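Local coordinates for ADP-ribosylation factor-binding protein GGA1 (Saccharomyces cerevisiae, PDB 5CN2) that may help regulate membrane traffic through the trans-Golgi network, the part here being its gamma-ear (GAE) domain, at residues L101-N106 with G118-P123. Residues are numbered along the deposited sequence; the frame is centred on the assembly and turned at random.
Sequences LKWKAN and GTTSLP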
loop_
_atom_site.group_PDB
_atom_site.type_symbol
_atom_site.label_atom_id
_atom_site.label_comp_id
_atom_site.label_asym_id
_atom_site.label_seq_id
_atom_site.Cartn_x
_atom_site.Cartn_y
_atom_site.Cartn_z
ATOM N N LEU A 101 -1.754 5.436 8.280
ATOM C CA LEU A 101 -0.814 5.474 7.205
ATOM C C LEU A 101 -1.219 6.507 6.150
ATOM O O LEU A 101 -2.261 6.373 5.490
ATOM C CB LEU A 101 -0.681 4.095 6.584
ATOM C CG LEU A 101 0.717 3.599 6.215
ATOM C CD1 LEU A 101 0.638 2.697 4.994
ATOM C CD2 LEU A 101 1.722 4.697 5.966
ATOM N N LYS A 102 -0.382 7.535 6.003
ATOM C CA LYS A 102 -0.539 8.534 4.974
ATOM C C LYS A 102 0.236 8.038 3.789
ATOM O O LYS A 102 1.376 7.601 3.936
ATOM C CB LYS A 102 -0.002 9.871 5.451
ATOM C CG LYS A 102 -0.394 11.054 4.582
ATOM C CD LYS A 102 0.036 12.366 5.246
ATOM C CE LYS A 102 -0.803 13.581 4.829
ATOM N NZ LYS A 102 -0.389 14.193 3.533
ATOM N N TRP A 103 -0.391 8.088 2.618
ATOM C CA TRP A 103 0.137 7.487 1.424
ATOM C C TRP A 103 -0.303 8.282 0.213
ATOM O O TRP A 103 -1.312 8.967 0.241
ATOM C CB TRP A 103 -0.325 6.036 1.299
ATOM C CG TRP A 103 -1.783 5.893 1.213
ATOM C CD1 TRP A 103 -2.650 5.684 2.253
ATOM C CD2 TRP A 103 -2.591 5.987 0.032
ATOM N NE1 TRP A 103 -3.934 5.637 1.792
ATOM C CE2 TRP A 103 -3.931 5.804 0.431
ATOM C CE3 TRP A 103 -2.312 6.199 -1.326
ATOM C CZ2 TRP A 103 -4.993 5.824 -0.473
ATOM C CZ3 TRP A 103 -3.379 6.213 -2.238
ATOM C CH2 TRP A 103 -4.702 6.032 -1.800
ATOM N N LYS A 104 0.455 8.176 -0.859
ATOM C CA LYS A 104 0.119 8.826 -2.111
ATOM C C LYS A 104 0.588 7.924 -3.244
ATOM O O LYS A 104 1.624 7.301 -3.119
ATOM C CB LYS A 104 0.793 10.198 -2.186
ATOM C CG LYS A 104 0.924 10.758 -3.610
ATOM C CD LYS A 104 0.436 12.195 -3.730
ATOM C CE LYS A 104 -0.006 12.526 -5.133
ATOM N NZ LYS A 104 -0.783 13.775 -5.158
ATOM N N ALA A 105 -0.181 7.826 -4.328
ATOM C CA ALA A 105 0.253 7.087 -5.523
ATOM C C ALA A 105 0.147 7.918 -6.764
ATOM O O ALA A 105 -0.749 8.743 -6.883
ATOM C CB ALA A 105 -0.551 5.837 -5.699
ATOM N N ASN A 106 1.093 7.715 -7.673
ATOM C CA ASN A 106 1.048 8.315 -8.959
ATOM C C ASN A 106 1.227 7.241 -9.987
ATOM O O ASN A 106 2.004 6.300 -9.780
ATOM C CB ASN A 106 2.139 9.366 -9.122
ATOM C CG ASN A 106 1.919 10.564 -8.239
ATOM O OD1 ASN A 106 1.461 11.618 -8.708
ATOM N ND2 ASN A 106 2.220 10.411 -6.944
ATOM N N GLY A 118 -4.362 9.312 0.467
ATOM C CA GLY A 118 -5.211 9.119 1.600
ATOM C C GLY A 118 -4.436 8.945 2.882
ATOM O O GLY A 118 -3.213 8.959 2.902
ATOM N N THR A 119 -5.191 8.781 3.952
ATOM C CA THR A 119 -4.694 8.438 5.268
ATOM C C THR A 119 -5.620 7.335 5.707
ATOM O O THR A 119 -6.829 7.511 5.748
ATOM C CB THR A 119 -4.779 9.630 6.221
ATOM O OG1 THR A 119 -3.946 10.673 5.715
ATOM C CG2 THR A 119 -4.304 9.258 7.614
ATOM N N THR A 120 -5.064 6.187 6.003
ATOM C CA THR A 120 -5.849 5.026 6.276
ATOM C C THR A 120 -5.392 4.485 7.620
ATOM O O THR A 120 -4.188 4.399 7.868
ATOM C CB THR A 120 -5.621 4.029 5.141
ATOM O OG1 THR A 120 -6.151 4.587 3.915
ATOM C CG2 THR A 120 -6.252 2.674 5.449
ATOM N N SER A 121 -6.344 4.150 8.492
ATOM C CA SER A 121 -6.020 3.527 9.771
ATOM C C SER A 121 -5.877 2.043 9.544
ATOM O O SER A 121 -6.754 1.422 8.974
ATOM C CB SER A 121 -7.108 3.759 10.841
ATOM O OG SER A 121 -7.972 4.825 10.495
ATOM N N LEU A 122 -4.789 1.469 10.018
ATOM C CA LEU A 122 -4.583 0.027 9.915
ATOM C C LEU A 122 -5.257 -0.707 11.076
ATOM O O LEU A 122 -5.138 -0.291 12.215
ATOM C CB LEU A 122 -3.084 -0.295 9.930
ATOM C CG LEU A 122 -2.210 0.527 8.981
ATOM C CD1 LEU A 122 -0.782 -0.013 9.045
ATOM C CD2 LEU A 122 -2.768 0.522 7.557
ATOM N N PRO A 123 -5.916 -1.835 10.803
ATOM C CA PRO A 123 -6.575 -2.570 11.892
ATOM C C PRO A 123 -5.622 -3.123 12.970
ATOM O O PRO A 123 -4.398 -2.940 12.878
ATOM C CB PRO A 123 -7.282 -3.711 11.153
ATOM C CG PRO A 123 -6.470 -3.922 9.916
ATOM C CD PRO A 123 -6.027 -2.545 9.514
#
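Trp103 lays its indole flat across the backbone of Gly118, whose N sits 3.5 Å above the centre of the ring plane. The CA of Gly118 makes a CH-pi contact with the five-membered ring, 4.0 Å from its centroid. Glycine suits the place, since a beta-carbon would press on Trp103 CZ2. Chi1 of 61° sets CG of Trp103 between the backbone N and the carbonyl carbon. In the ring plane, Trp103 NE1 donates to Thr120 OG1 (3.2 Å, 160° at the hydrogen), a hydroxyl held beside its own backbone N. An alanine in place of Trp103 would probably leave Gly118 without the indole over its backbone and Thr120 OG1 without that N-H donor. The two segments belong to the antiparallel hairpin 99-109/112-122, in the three-stranded sheet of the gamma-ear beta-sandwich; Leu15 of strand 13-17 also touches Trp103 and Thr120. Leu101-Thr120 and Trp103-Gly118 are hydrogen-bonded pairs, the straightest bond running from Leu101 N to Thr120 O (2.7 Å, 177°). In the non-hydrogen-bonded pair between them, on the other face, Lys102 CG lies 3.7 Å from Thr119 OG1. Apolar Leu101 suits the buried face, its CB 4.3 Å from Leu122 CD2 and its side chain touching Val56.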